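Local atomic coordinates of aminopeptidase YwaD (PDB entry 6HC6), a protein that hydrolyses peptides from the amino end, releasing N-terminal residues such as arginine, lysine and leucine, with the help of two zinc ions per subunit. Residues V87-F92 with T226-I231; F92-R97 with F291-L296; L110-S115 with P184-L189. One frame throughout, in Å; residues are numbered along the deposited sequence.

Contact 1. Residues V87-F92 with T226-I231; sequences VKVQRF and TSQNII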
ATOM      1  N   VAL A  87     -16.544 -17.108  -0.443  1.00 25.74           N
ATOM      2  CA  VAL A  87     -15.843 -15.978  -1.038  1.00 28.67           C
ATOM      3  C   VAL A  87     -16.851 -14.962  -1.551  1.00 32.50           C
ATOM      4  O   VAL A  87     -17.817 -15.325  -2.238  1.00 33.41           O
ATOM      5  CB  VAL A  87     -14.914 -16.443  -2.173  1.00 30.24           C
ATOM      6  CG1 VAL A  87     -14.254 -15.267  -2.833  1.00 30.51           C
ATOM      7  CG2 VAL A  87     -13.873 -17.410  -1.646  1.00 25.24           C
ATOM      8  N   LYS A  88     -16.618 -13.687  -1.234  1.00 23.32           N
ATOM      9  CA  LYS A  88     -17.395 -12.593  -1.798  1.00 25.45           C
ATOM     10  C   LYS A  88     -16.439 -11.545  -2.341  1.00 31.16           C
ATOM     11  O   LYS A  88     -15.328 -11.379  -1.829  1.00 27.52           O
ATOM     12  CB  LYS A  88     -18.343 -11.955  -0.773  1.00 27.12           C
ATOM     13  CG  LYS A  88     -19.179 -12.955   0.040  1.00 36.65           C
ATOM     14  CD  LYS A  88     -20.631 -13.023  -0.404  1.00 46.32           C
ATOM     15  CE  LYS A  88     -21.491 -13.803   0.600  1.00 48.05           C
ATOM     16  NZ  LYS A  88     -21.251 -15.282   0.540  1.00 49.91           N
ATOM     17  N   VAL A  89     -16.873 -10.857  -3.395  1.00 28.32           N
ATOM     18  CA  VAL A  89     -16.152  -9.724  -3.958  1.00 26.21           C
ATOM     19  C   VAL A  89     -16.901  -8.471  -3.544  1.00 35.37           C
ATOM     20  O   VAL A  89     -18.094  -8.320  -3.846  1.00 31.91           O
ATOM     21  CB  VAL A  89     -16.023  -9.816  -5.486  1.00 31.38           C
ATOM     22  CG1 VAL A  89     -15.316  -8.562  -6.039  1.00 28.54           C
ATOM     23  CG2 VAL A  89     -15.255 -11.068  -5.880  1.00 39.01           C
ATOM     24  N   GLN A  90     -16.217  -7.591  -2.828  1.00 26.41           N
ATOM     25  CA  GLN A  90     -16.796  -6.352  -2.329  1.00 29.15           C
ATOM     26  C   GLN A  90     -16.237  -5.198  -3.155  1.00 31.81           C
ATOM     27  O   GLN A  90     -15.050  -4.884  -3.058  1.00 24.72           O
ATOM     28  CB  GLN A  90     -16.479  -6.175  -0.846  1.00 25.71           C
ATOM     29  CG  GLN A  90     -16.915  -4.847  -0.265  1.00 23.87           C
ATOM     30  CD  GLN A  90     -16.558  -4.727   1.207  1.00 27.36           C
ATOM     31  OE1 GLN A  90     -15.385  -4.652   1.566  1.00 26.73           O
ATOM     32  NE2 GLN A  90     -17.576  -4.716   2.065  1.00 28.15           N
ATOM     33  N   ARG A  91     -17.094  -4.547  -3.938  1.00 29.54           N
ATOM     34  CA  ARG A  91     -16.649  -3.463  -4.811  1.00 29.33           C
ATOM     35  C   ARG A  91     -16.840  -2.097  -4.155  1.00 26.15           C
ATOM     36  O   ARG A  91     -17.735  -1.900  -3.334  1.00 29.46           O
ATOM     37  CB  ARG A  91     -17.405  -3.519  -6.140  1.00 30.27           C
ATOM     38  CG  ARG A  91     -17.304  -4.874  -6.811  1.00 36.07           C
ATOM     39  CD  ARG A  91     -17.835  -4.859  -8.243  1.00 44.32           C
ATOM     40  NE  ARG A  91     -17.755  -6.189  -8.843  1.00 44.38           N
ATOM     41  CZ  ARG A  91     -16.663  -6.698  -9.406  1.00 46.06           C
ATOM     42  NH1 ARG A  91     -15.547  -5.983  -9.471  1.00 40.14           N
ATOM     43  NH2 ARG A  91     -16.690  -7.922  -9.913  1.00 58.11           N
ATOM     44  N   PHE A  92     -15.973  -1.148  -4.512  1.00 27.30           N
ATOM     45  CA  PHE A  92     -16.091   0.198  -3.965  1.00 28.63           C
ATOM     46  C   PHE A  92     -15.490   1.200  -4.938  1.00 23.85           C
ATOM     47  O   PHE A  92     -14.564   0.880  -5.682  1.00 24.54           O
ATOM     48  CB  PHE A  92     -15.405   0.320  -2.599  1.00 22.90           C
ATOM     49  CG  PHE A  92     -13.970  -0.111  -2.596  1.00 23.95           C
ATOM     50  CD1 PHE A  92     -13.627  -1.451  -2.407  1.00 22.81           C
ATOM     51  CD2 PHE A  92     -12.952   0.824  -2.745  1.00 22.35           C
ATOM     52  CE1 PHE A  92     -12.287  -1.853  -2.395  1.00 21.14           C
ATOM     53  CE2 PHE A  92     -11.604   0.432  -2.733  1.00 20.99           C
ATOM     54  CZ  PHE A  92     -11.274  -0.903  -2.570  1.00 22.61           C
ATOM     55  N   THR A 226     -13.096   2.000  -9.932  1.00 21.81           N
ATOM     56  CA  THR A 226     -13.536   1.152  -8.839  1.00 21.77           C
ATOM     57  C   THR A 226     -12.442   0.149  -8.516  1.00 20.06           C
ATOM     58  O   THR A 226     -11.634  -0.211  -9.371  1.00 22.78           O
ATOM     59  CB  THR A 226     -14.822   0.390  -9.176  1.00 26.27           C
ATOM     60  OG1 THR A 226     -14.569  -0.515 -10.259  1.00 34.38           O
ATOM     61  CG2 THR A 226     -15.926   1.346  -9.574  1.00 26.50           C
ATOM     62  N   SER A 227     -12.432  -0.302  -7.272  1.00 21.11           N
ATOM     63  CA  SER A 227     -11.556  -1.392  -6.877  1.00 18.26           C
ATOM     64  C   SER A 227     -12.395  -2.427  -6.147  1.00 22.71           C
ATOM     65  O   SER A 227     -13.625  -2.330  -6.138  1.00 25.59           O
ATOM     66  CB  SER A 227     -10.411  -0.887  -6.007  1.00 19.75           C
ATOM     67  OG  SER A 227      -9.495  -1.939  -5.717  1.00 18.21           O
ATOM     68  N   GLN A 228     -11.759  -3.424  -5.537  1.00 21.81           N
ATOM     69  CA  GLN A 228     -12.552  -4.429  -4.855  1.00 21.69           C
ATOM     70  C   GLN A 228     -11.693  -5.138  -3.826  1.00 17.87           C
ATOM     71  O   GLN A 228     -10.462  -5.173  -3.923  1.00 21.60           O
ATOM     72  CB  GLN A 228     -13.159  -5.444  -5.829  1.00 22.53           C
ATOM     73  CG  GLN A 228     -12.160  -6.069  -6.793  1.00 24.27           C
ATOM     74  CD  GLN A 228     -11.692  -5.091  -7.852  1.00 22.19           C
ATOM     75  OE1 GLN A 228     -12.491  -4.361  -8.440  1.00 28.04           O
ATOM     76  NE2 GLN A 228     -10.380  -5.034  -8.066  1.00 23.98           N
ATOM     77  N   ASN A 229     -12.372  -5.691  -2.830  1.00 20.49           N
ATOM     78  CA  ASN A 229     -11.768  -6.561  -1.839  1.00 20.91           C
ATOM     79  C   ASN A 229     -12.274  -7.971  -2.095  1.00 25.00           C
ATOM     80  O   ASN A 229     -13.396  -8.162  -2.577  1.00 22.41           O
ATOM     81  CB  ASN A 229     -12.142  -6.138  -0.412  1.00 18.00           C
ATOM     82  CG  ASN A 229     -11.761  -4.707  -0.107  1.00 21.56           C
ATOM     83  OD1 ASN A 229     -10.694  -4.248  -0.503  1.00 20.55           O
ATOM     84  ND2 ASN A 229     -12.626  -3.994   0.601  1.00 22.96           N
ATOM     85  N   ILE A 230     -11.439  -8.953  -1.794  1.00 19.23           N
ATOM     86  CA  ILE A 230     -11.810 -10.358  -1.941  1.00 19.04           C
ATOM     87  C   ILE A 230     -11.785 -10.976  -0.557  1.00 21.55           C
ATOM     88  O   ILE A 230     -10.732 -11.012   0.092  1.00 21.84           O
ATOM     89  CB  ILE A 230     -10.878 -11.102  -2.907  1.00 20.58           C
ATOM     90  CG1 ILE A 230     -10.847 -10.386  -4.259  1.00 23.59           C
ATOM     91  CG2 ILE A 230     -11.358 -12.542  -3.104  1.00 20.14           C
ATOM     92  CD1 ILE A 230      -9.691  -9.466  -4.421  1.00 27.60           C
ATOM     93  N   ILE A 231     -12.941 -11.450  -0.102  1.00 19.79           N
ATOM     94  CA  ILE A 231     -13.116 -11.910   1.262  1.00 20.28           C
ATOM     95  C   ILE A 231     -13.449 -13.390   1.222  1.00 23.28           C
ATOM     96  O   ILE A 231     -14.487 -13.774   0.675  1.00 24.71           O
ATOM     97  CB  ILE A 231     -14.225 -11.129   1.980  1.00 21.29           C
ATOM     98  CG1 ILE A 231     -13.974  -9.615   1.858  1.00 23.99           C
ATOM     99  CG2 ILE A 231     -14.321 -11.598   3.425  1.00 20.84           C
ATOM    100  CD1 ILE A 231     -15.272  -8.808   1.849  1.00 31.21           C
TER
HETATM  101  O   HOH W   1     -15.135  -3.144  -8.681  1.00 37.05           O
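The ring of Phe-92 has the backbone carbon C of Ser-227 over one face, offset toward the rim, and the ring of His-303 meets it as well. Ser-227 also sets its CB against the ring's far end, 3.5 Å from CZ of Phe-92, while OD1 of Asn-229 approaches CE1 of Phe-92 obliquely. A chi1 of 54° puts CG of Phe-92 between its backbone N and carbonyl carbon. The guanidinium of Arg-91 carries CG1 of Val-89 over the centre of one face; a water in its plane at the edge accepts from NH1 of Arg-91 and donates to OE1 of Gln-228, which also bonds Lys-70. The amides of Gln-90 and Asn-229 lie side by side, their planes 68° apart. OE1 of Gln-90 lies in the amide plane of Asn-229, and ND2 of Asn-229 meets a lone pair of that oxygen at 3.0 Å; ND2 also donates to O of Gly-300. The Gln-90 chain, extended beyond CG, carries its amide alongside that of Asn-229. CB of Gln-90 packs on CD1 of Ile-231.

The backbones between the two faces pair antiparallel. Lys-88 with Ile-231, Gln-90 with Asn-229 and Phe-92 with Ser-227 are hydrogen-bonded pairs. N of Asn-229 lies 2.8 Å from O of Gln-90. N of Phe-92 lies 3.1 Å from O of Ser-227. Gln-90, Phe-92, Asn-229 and Ile-231 share one face; Val-89, Arg-91, Gln-228 and Ile-230 share the other.

Strand 86-93 is an edge strand of the eight-stranded mixed sheet of the M28 peptidase, and 226-234 joins it to strand 285-291. Helix 299-306 covers the Gln-90 face through His-303 and Tyr-304, and helix 67-82 meets Gln-228 and Ile-230 on the other.

Contact 2. Residues F92-R97 with F291-L296; sequences FNIPDR and FGAEEL. With ZN (zinc ion), chain E.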
ATOM      1  N   PHE A  92     -15.973  -1.148  -4.512  1.00 27.30           N
ATOM      2  CA  PHE A  92     -16.091   0.198  -3.965  1.00 28.63           C
ATOM      3  C   PHE A  92     -15.490   1.200  -4.938  1.00 23.85           C
ATOM      4  O   PHE A  92     -14.564   0.880  -5.682  1.00 24.54           O
ATOM      5  CB  PHE A  92     -15.405   0.320  -2.599  1.00 22.90           C
ATOM      6  CG  PHE A  92     -13.970  -0.111  -2.596  1.00 23.95           C
ATOM      7  CD1 PHE A  92     -13.627  -1.451  -2.407  1.00 22.81           C
ATOM      8  CD2 PHE A  92     -12.952   0.824  -2.745  1.00 22.35           C
ATOM      9  CE1 PHE A  92     -12.287  -1.853  -2.395  1.00 21.14           C
ATOM     10  CE2 PHE A  92     -11.604   0.432  -2.733  1.00 20.99           C
ATOM     11  CZ  PHE A  92     -11.274  -0.903  -2.570  1.00 22.61           C
ATOM     12  N   ASN A  93     -16.031   2.418  -4.925  1.00 25.61           N
ATOM     13  CA  ASN A  93     -15.528   3.472  -5.793  1.00 27.74           C
ATOM     14  C   ASN A  93     -14.211   4.030  -5.261  1.00 25.66           C
ATOM     15  O   ASN A  93     -13.973   4.089  -4.051  1.00 25.64           O
ATOM     16  CB  ASN A  93     -16.541   4.611  -5.919  1.00 26.42           C
ATOM     17  CG  ASN A  93     -17.859   4.164  -6.519  1.00 30.73           C
ATOM     18  OD1 ASN A  93     -17.937   3.141  -7.196  1.00 32.16           O
ATOM     19  ND2 ASN A  93     -18.904   4.949  -6.289  1.00 35.87           N
ATOM     20  N   ILE A  94     -13.343   4.434  -6.181  1.00 21.00           N
ATOM     21  CA  ILE A  94     -12.088   5.078  -5.797  1.00 19.17           C
ATOM     22  C   ILE A  94     -11.930   6.347  -6.629  1.00 26.75           C
ATOM     23  O   ILE A  94     -12.692   6.546  -7.588  1.00 25.13           O
ATOM     24  CB  ILE A  94     -10.883   4.139  -5.980  1.00 19.38           C
ATOM     25  CG1 ILE A  94     -10.663   3.819  -7.456  1.00 21.65           C
ATOM     26  CG2 ILE A  94     -11.010   2.879  -5.117  1.00 21.28           C
ATOM     27  CD1 ILE A  94      -9.434   2.974  -7.708  1.00 23.48           C
ATOM     28  N   PRO A  95     -10.981   7.232  -6.309  1.00 26.25           N
ATOM     29  CA  PRO A  95     -10.874   8.496  -7.054  1.00 28.78           C
ATOM     30  C   PRO A  95     -10.525   8.302  -8.524  1.00 30.40           C
ATOM     31  O   PRO A  95     -10.029   7.259  -8.954  1.00 28.71           O
ATOM     32  CB  PRO A  95      -9.749   9.240  -6.328  1.00 29.28           C
ATOM     33  CG  PRO A  95      -9.763   8.684  -4.958  1.00 32.05           C
ATOM     34  CD  PRO A  95     -10.093   7.234  -5.129  1.00 22.91           C
ATOM     35  N   ASP A  96     -10.790   9.351  -9.300  1.00 30.79           N
ATOM     36  CA  ASP A  96     -10.350   9.383 -10.683  1.00 26.93           C
ATOM     37  C   ASP A  96      -8.843   9.179 -10.759  1.00 30.26           C
ATOM     38  O   ASP A  96      -8.090   9.552  -9.855  1.00 30.88           O
ATOM     39  CB  ASP A  96     -10.720  10.711 -11.344  1.00 29.77           C
ATOM     40  CG  ASP A  96     -12.221  10.954 -11.390  1.00 40.57           C
ATOM     41  OD1 ASP A  96     -13.001   9.981 -11.308  1.00 34.27           O
ATOM     42  OD2 ASP A  96     -12.617  12.132 -11.533  1.00 39.51           O
ATOM     43  N   ARG A  97      -8.414   8.555 -11.845  1.00 30.64           N
ATOM     44  CA  ARG A  97      -7.011   8.271 -12.086  1.00 27.33           C
ATOM     45  C   ARG A  97      -6.508   9.257 -13.130  1.00 29.05           C
ATOM     46  O   ARG A  97      -7.131   9.419 -14.181  1.00 28.62           O
ATOM     47  CB  ARG A  97      -6.830   6.831 -12.567  1.00 27.54           C
ATOM     48  CG  ARG A  97      -5.395   6.476 -12.941  1.00 37.55           C
ATOM     49  CD  ARG A  97      -5.250   4.975 -13.174  1.00 47.15           C
ATOM     50  NE  ARG A  97      -6.440   4.389 -13.796  1.00 58.36           N
ATOM     51  CZ  ARG A  97      -6.546   4.083 -15.087  1.00 60.96           C
ATOM     52  NH1 ARG A  97      -5.534   4.309 -15.916  1.00 59.04           N
ATOM     53  NH2 ARG A  97      -7.669   3.549 -15.551  1.00 65.76           N
ATOM     54  N   PHE A 291      -7.105  -6.963   0.172  1.00 15.13           N
ATOM     55  CA  PHE A 291      -7.615  -5.602   0.082  1.00 16.48           C
ATOM     56  C   PHE A 291      -7.160  -4.947  -1.210  1.00 16.85           C
ATOM     57  O   PHE A 291      -5.976  -4.973  -1.531  1.00 17.48           O
ATOM     58  CB  PHE A 291      -7.123  -4.754   1.255  1.00 16.05           C
ATOM     59  CG  PHE A 291      -7.811  -5.053   2.555  1.00 16.73           C
ATOM     60  CD1 PHE A 291      -9.191  -4.955   2.669  1.00 19.06           C
ATOM     61  CD2 PHE A 291      -7.067  -5.402   3.668  1.00 16.24           C
ATOM     62  CE1 PHE A 291      -9.819  -5.245   3.878  1.00 17.10           C
ATOM     63  CE2 PHE A 291      -7.686  -5.673   4.873  1.00 17.12           C
ATOM     64  CZ  PHE A 291      -9.064  -5.595   4.976  1.00 18.84           C
ATOM     65  N   GLY A 292      -8.084  -4.307  -1.920  1.00 18.45           N
ATOM     66  CA  GLY A 292      -7.682  -3.519  -3.067  1.00 16.75           C
ATOM     67  C   GLY A 292      -7.324  -2.097  -2.672  1.00 17.14           C
ATOM     68  O   GLY A 292      -7.636  -1.641  -1.581  1.00 15.99           O
ATOM     69  N   ALA A 293      -6.636  -1.399  -3.576  1.00 16.58           N
ATOM     70  CA  ALA A 293      -6.464   0.059  -3.480  1.00 19.45           C
ATOM     71  C   ALA A 293      -5.825   0.509  -2.164  1.00 18.00           C
ATOM     72  O   ALA A 293      -6.106   1.598  -1.662  1.00 17.11           O
ATOM     73  CB  ALA A 293      -7.799   0.792  -3.680  1.00 17.79           C
ATOM     74  N   GLU A 294      -4.935  -0.294  -1.595  1.00 17.57           N
ATOM     75  CA  GLU A 294      -4.219   0.174  -0.406  1.00 16.71           C
ATOM     76  C   GLU A 294      -3.263   1.323  -0.716  1.00 16.00           C
ATOM     77  O   GLU A 294      -3.023   2.179   0.145  1.00 15.43           O
ATOM     78  CB  GLU A 294      -3.439  -0.982   0.209  1.00 15.47           C
ATOM     79  CG  GLU A 294      -2.712  -0.669   1.526  1.00 17.92           C
ATOM     80  CD  GLU A 294      -1.368   0.009   1.351  1.00 23.95           C
ATOM     81  OE1 GLU A 294      -0.913   0.658   2.320  1.00 21.41           O
ATOM     82  OE2 GLU A 294      -0.784  -0.071   0.249  1.00 17.11           O
ATOM     83  N   GLU A 295      -2.684   1.342  -1.913  1.00 15.15           N
ATOM     84  CA  GLU A 295      -1.629   2.306  -2.180  1.00 17.05           C
ATOM     85  C   GLU A 295      -2.183   3.710  -2.334  1.00 21.06           C
ATOM     86  O   GLU A 295      -1.411   4.670  -2.298  1.00 18.70           O
ATOM     87  CB  GLU A 295      -0.822   1.906  -3.432  1.00 17.81           C
ATOM     88  CG  GLU A 295      -0.077   0.557  -3.330  1.00 13.45           C
ATOM     89  CD  GLU A 295       1.196   0.615  -2.449  1.00 17.24           C
ATOM     90  OE1 GLU A 295       1.422   1.613  -1.737  1.00 15.80           O
ATOM     91  OE2 GLU A 295       1.955  -0.371  -2.462  1.00 15.05           O
ATOM     92  N   LEU A 296      -3.495   3.843  -2.477  1.00 15.26           N
ATOM     93  CA  LEU A 296      -4.142   5.139  -2.566  1.00 19.28           C
ATOM     94  C   LEU A 296      -4.546   5.680  -1.207  1.00 26.17           C
ATOM     95  O   LEU A 296      -5.177   6.740  -1.144  1.00 23.99           O
ATOM     96  CB  LEU A 296      -5.375   5.045  -3.464  1.00 18.46           C
ATOM     97  CG  LEU A 296      -5.101   4.719  -4.929  1.00 21.51           C
ATOM     98  CD1 LEU A 296      -6.436   4.703  -5.667  1.00 22.96           C
ATOM     99  CD2 LEU A 296      -4.202   5.810  -5.515  1.00 28.46           C
TER
HETATM  100 ZN    ZN E 502       3.303   0.446  -0.966  1.00 21.49          ZN
HETATM  101  O   HOH W   2       1.880  -0.562   0.541  1.00 18.72           O
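The loop that brings Glu-295 to a zinc ion of the dinuclear aminopeptidase site packs against Phe-92 and the residues that follow it in the chain. Glu-295 grips the metal with both carboxylate oxygens, OE2 at 2.2 Å and OE1 at 2.3 Å from the zinc ion; Asp-262, His-401 and Glu-452 complete its protein ligands. A zinc-bound water donates to OE2 of Glu-294 at 2.7 Å.

The contact itself is largely apolar, with no hydrogen bond between the segments. CB of Ala-293 lies at the edge of the Phe-92 ring, near its plane and 3.9 Å from CE2 of Phe-92, and the carbonyl O of Gly-292 meets the same edge at CZ. Farther along, Ile-94 and Leu-296 cross at about a right angle, touching through CD1 of each at 4.0 Å. In Ile-94, CG1 lies between the carbonyl carbon and the backbone N (chi1 66°), and the anti chi2 (176°) carries CD1 on to Leu-296, while CG2 meets CB of Ala-293.

Segment 291-296 links the end of strand 285-291 to helix 299-306, whose Leu-299 packs on Ile-94, Pro-95 and Ala-293, and Asp-252 bonds the backbone N of Glu-295.

Contact 3. Residues L110-S115 with P184-L189; sequences LLQAAS and PMTPNL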
ATOM      1  N   LEU A 110       8.832  12.236 -18.203  1.00 28.39           N
ATOM      2  CA  LEU A 110       7.943  11.282 -17.558  1.00 25.61           C
ATOM      3  C   LEU A 110       7.431  11.835 -16.237  1.00 25.85           C
ATOM      4  O   LEU A 110       8.178  12.458 -15.480  1.00 28.10           O
ATOM      5  CB  LEU A 110       8.682   9.973 -17.307  1.00 23.18           C
ATOM      6  CG  LEU A 110       9.127   9.222 -18.553  1.00 33.13           C
ATOM      7  CD1 LEU A 110       9.693   7.861 -18.152  1.00 39.46           C
ATOM      8  CD2 LEU A 110       7.954   9.068 -19.494  1.00 36.43           C
ATOM      9  N   LEU A 111       6.155  11.587 -15.947  1.00 23.54           N
ATOM     10  CA  LEU A 111       5.537  12.150 -14.762  1.00 22.11           C
ATOM     11  C   LEU A 111       4.650  11.115 -14.094  1.00 24.70           C
ATOM     12  O   LEU A 111       4.239  10.124 -14.701  1.00 24.92           O
ATOM     13  CB  LEU A 111       4.715  13.409 -15.099  1.00 20.93           C
ATOM     14  CG  LEU A 111       3.427  13.240 -15.917  1.00 25.44           C
ATOM     15  CD1 LEU A 111       2.206  12.919 -15.043  1.00 26.65           C
ATOM     16  CD2 LEU A 111       3.142  14.499 -16.709  1.00 22.51           C
ATOM     17  N   GLN A 112       4.350  11.370 -12.826  1.00 19.16           N
ATOM     18  CA  GLN A 112       3.290  10.663 -12.120  1.00 22.89           C
ATOM     19  C   GLN A 112       2.383  11.718 -11.519  1.00 25.91           C
ATOM     20  O   GLN A 112       2.851  12.588 -10.777  1.00 27.83           O
ATOM     21  CB  GLN A 112       3.849   9.742 -11.033  1.00 29.54           C
ATOM     22  CG  GLN A 112       4.222   8.374 -11.546  1.00 37.60           C
ATOM     23  CD  GLN A 112       3.074   7.403 -11.411  1.00 51.32           C
ATOM     24  OE1 GLN A 112       2.835   6.869 -10.331  1.00 60.76           O
ATOM     25  NE2 GLN A 112       2.337   7.193 -12.498  1.00 51.92           N
ATOM     26  N   ALA A 113       1.099  11.653 -11.850  1.00 23.50           N
ATOM     27  CA  ALA A 113       0.149  12.656 -11.411  1.00 24.46           C
ATOM     28  C   ALA A 113      -0.397  12.284 -10.042  1.00 31.02           C
ATOM     29  O   ALA A 113      -0.574  11.103  -9.728  1.00 36.27           O
ATOM     30  CB  ALA A 113      -0.991  12.797 -12.417  1.00 33.01           C
ATOM     31  N   ALA A 114      -0.639  13.298  -9.224  1.00 28.11           N
ATOM     32  CA  ALA A 114      -1.124  13.072  -7.874  1.00 26.01           C
ATOM     33  C   ALA A 114      -2.623  12.796  -7.897  1.00 29.62           C
ATOM     34  O   ALA A 114      -3.402  13.575  -8.452  1.00 27.13           O
ATOM     35  CB  ALA A 114      -0.823  14.280  -6.990  1.00 28.54           C
ATOM     36  N   SER A 115      -3.024  11.679  -7.302  1.00 30.94           N
ATOM     37  CA  SER A 115      -4.441  11.419  -7.112  1.00 29.38           C
ATOM     38  C   SER A 115      -5.079  12.576  -6.351  1.00 26.85           C
ATOM     39  O   SER A 115      -4.512  13.096  -5.386  1.00 27.17           O
ATOM     40  CB  SER A 115      -4.629  10.097  -6.361  1.00 33.06           C
ATOM     41  OG  SER A 115      -5.999   9.801  -6.170  1.00 32.83           O
ATOM     42  N   PRO A 184       9.709   8.529 -11.964  1.00 26.77           N
ATOM     43  CA  PRO A 184       9.264   9.787 -11.357  1.00 29.17           C
ATOM     44  C   PRO A 184       8.489   9.505 -10.084  1.00 30.56           C
ATOM     45  O   PRO A 184       7.760   8.518  -9.989  1.00 29.18           O
ATOM     46  CB  PRO A 184       8.380  10.416 -12.444  1.00 25.65           C
ATOM     47  CG  PRO A 184       7.979   9.270 -13.324  1.00 29.26           C
ATOM     48  CD  PRO A 184       9.153   8.333 -13.314  1.00 31.35           C
ATOM     49  N   MET A 185       8.683  10.370  -9.091  1.00 37.20           N
ATOM     50  CA  MET A 185       8.025  10.230  -7.800  1.00 36.58           C
ATOM     51  C   MET A 185       6.543  10.576  -7.907  1.00 31.08           C
ATOM     52  O   MET A 185       6.144  11.454  -8.671  1.00 33.90           O
ATOM     53  CB  MET A 185       8.695  11.155  -6.779  1.00 37.67           C
ATOM     54  CG  MET A 185       9.025  12.529  -7.370  1.00 21.12           C
ATOM     55  SD  MET A 185       8.763  13.986  -6.307  1.00 41.15           S
ATOM     56  CE  MET A 185       6.984  13.952  -6.107  1.00 49.23           C
ATOM     57  N   THR A 186       5.726   9.879  -7.127  1.00 28.93           N
ATOM     58  CA  THR A 186       4.315  10.233  -7.003  1.00 29.18           C
ATOM     59  C   THR A 186       4.159  11.305  -5.928  1.00 26.56           C
ATOM     60  O   THR A 186       4.567  11.079  -4.784  1.00 25.50           O
ATOM     61  CB  THR A 186       3.493   9.004  -6.641  1.00 43.33           C
ATOM     62  OG1 THR A 186       3.692   7.984  -7.630  1.00 45.71           O
ATOM     63  CG2 THR A 186       2.023   9.352  -6.582  1.00 41.51           C
ATOM     64  N   PRO A 187       3.616  12.478  -6.247  1.00 28.59           N
ATOM     65  CA  PRO A 187       3.447  13.535  -5.217  1.00 30.29           C
ATOM     66  C   PRO A 187       2.145  13.380  -4.434  1.00 34.22           C
ATOM     67  O   PRO A 187       1.208  14.185  -4.558  1.00 32.07           O
ATOM     68  CB  PRO A 187       3.490  14.818  -6.054  1.00 34.21           C
ATOM     69  CG  PRO A 187       2.905  14.417  -7.367  1.00 35.98           C
ATOM     70  CD  PRO A 187       3.306  12.972  -7.602  1.00 29.10           C
ATOM     71  N   ASN A 188       2.102  12.333  -3.601  1.00 27.02           N
ATOM     72  CA  ASN A 188       0.912  11.966  -2.826  1.00 26.14           C
ATOM     73  C   ASN A 188       0.411  13.131  -1.975  1.00 27.15           C
ATOM     74  O   ASN A 188       1.154  13.698  -1.171  1.00 26.28           O
ATOM     75  CB  ASN A 188       1.254  10.761  -1.941  1.00 32.20           C
ATOM     76  CG  ASN A 188       0.043  10.168  -1.218  1.00 56.97           C
ATOM     77  OD1 ASN A 188      -0.900  10.873  -0.845  1.00 58.73           O
ATOM     78  ND2 ASN A 188       0.083   8.856  -0.996  1.00 63.89           N
ATOM     79  N   LEU A 189      -0.875  13.456  -2.124  1.00 22.68           N
ATOM     80  CA  LEU A 189      -1.462  14.630  -1.487  1.00 25.76           C
ATOM     81  C   LEU A 189      -2.145  14.320  -0.152  1.00 30.04           C
ATOM     82  O   LEU A 189      -2.953  15.130   0.318  1.00 30.53           O
ATOM     83  CB  LEU A 189      -2.454  15.293  -2.450  1.00 21.31           C
ATOM     84  CG  LEU A 189      -1.782  15.875  -3.702  1.00 21.13           C
ATOM     85  CD1 LEU A 189      -2.814  16.337  -4.708  1.00 26.92           C
ATOM     86  CD2 LEU A 189      -0.866  17.035  -3.317  1.00 27.68           C
TER
HETATM   87  O   HOH W   3      -2.518  12.156  -3.963  1.00 31.87           O
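Ala-114 and Pro-187 form the tight end of this contact: CB of Ala-114 lies 3.7 Å from CG of Pro-187 and only 3.2 Å from the carbonyl O of the same proline. CD1 of Leu-189 closes on that methyl too, at 3.7 Å from CB of Ala-114. Pro-187 is the centre of an inverse gamma turn, and its CD sits 3.2 Å from the carbonyl O of Gln-112. CB of Gln-112 is 3.7 Å from O of Met-185, an acceptor buried with no partner in the model. At the other end, Pro-184 lays its CB and CG against the backbone of Leu-110 and Leu-111.

The looser side is polar. Gln-112 bends at chi2 (-92°) and crosses Thr-186 obliquely, and OG1 of Thr-186 donates a weak hydrogen bond to OE1 of Gln-112 at 3.0 Å. An alanine in place of Gln-112 would probably leave the Thr-186 hydroxyl without this acceptor and open a gap beside the carbonyl O of Pro-184, where CG now packs. Beyond Ala-114, a water bridges the two segments, donating to O of Ser-115 and accepting from N of Leu-189 at 2.8 Å.

The two segments run in nearly the same direction, 18° apart end to end, but no direct backbone hydrogen bond joins them. Segment 184-189 is a loop of the PA domain between strands 172-176 and 198-201. Strand 107-113 pairs with 198-201, whose Val-198 touches both Ala-114 and Pro-187, while Leu-111 turns away toward strands 97-104 and 214-222.

Contacts 1 and 2 share Phe-92, and their centres are about 11 Å apart. They are stitched together where OD1 of Asn-229 probably accepts a hydrogen bond from N of Gly-292 at 3.0 Å, which ties strand 226-234 to the loop that carries Glu-295. Contact 2 includes a zinc ligand, whereas the Asn-229 side chain of contact 1 is about 13 Å from a zinc ion. Contact 3 lies at the PA-domain sheet, which its strand 107-113 helps to form; its centre is about 15 Å from that of contact 2, and CB of Pro-95 touches OG of Ser-115 at 3.8 Å. The Thr-186 side chain comes within about 10 Å of a zinc ion, placing this loop near the active site.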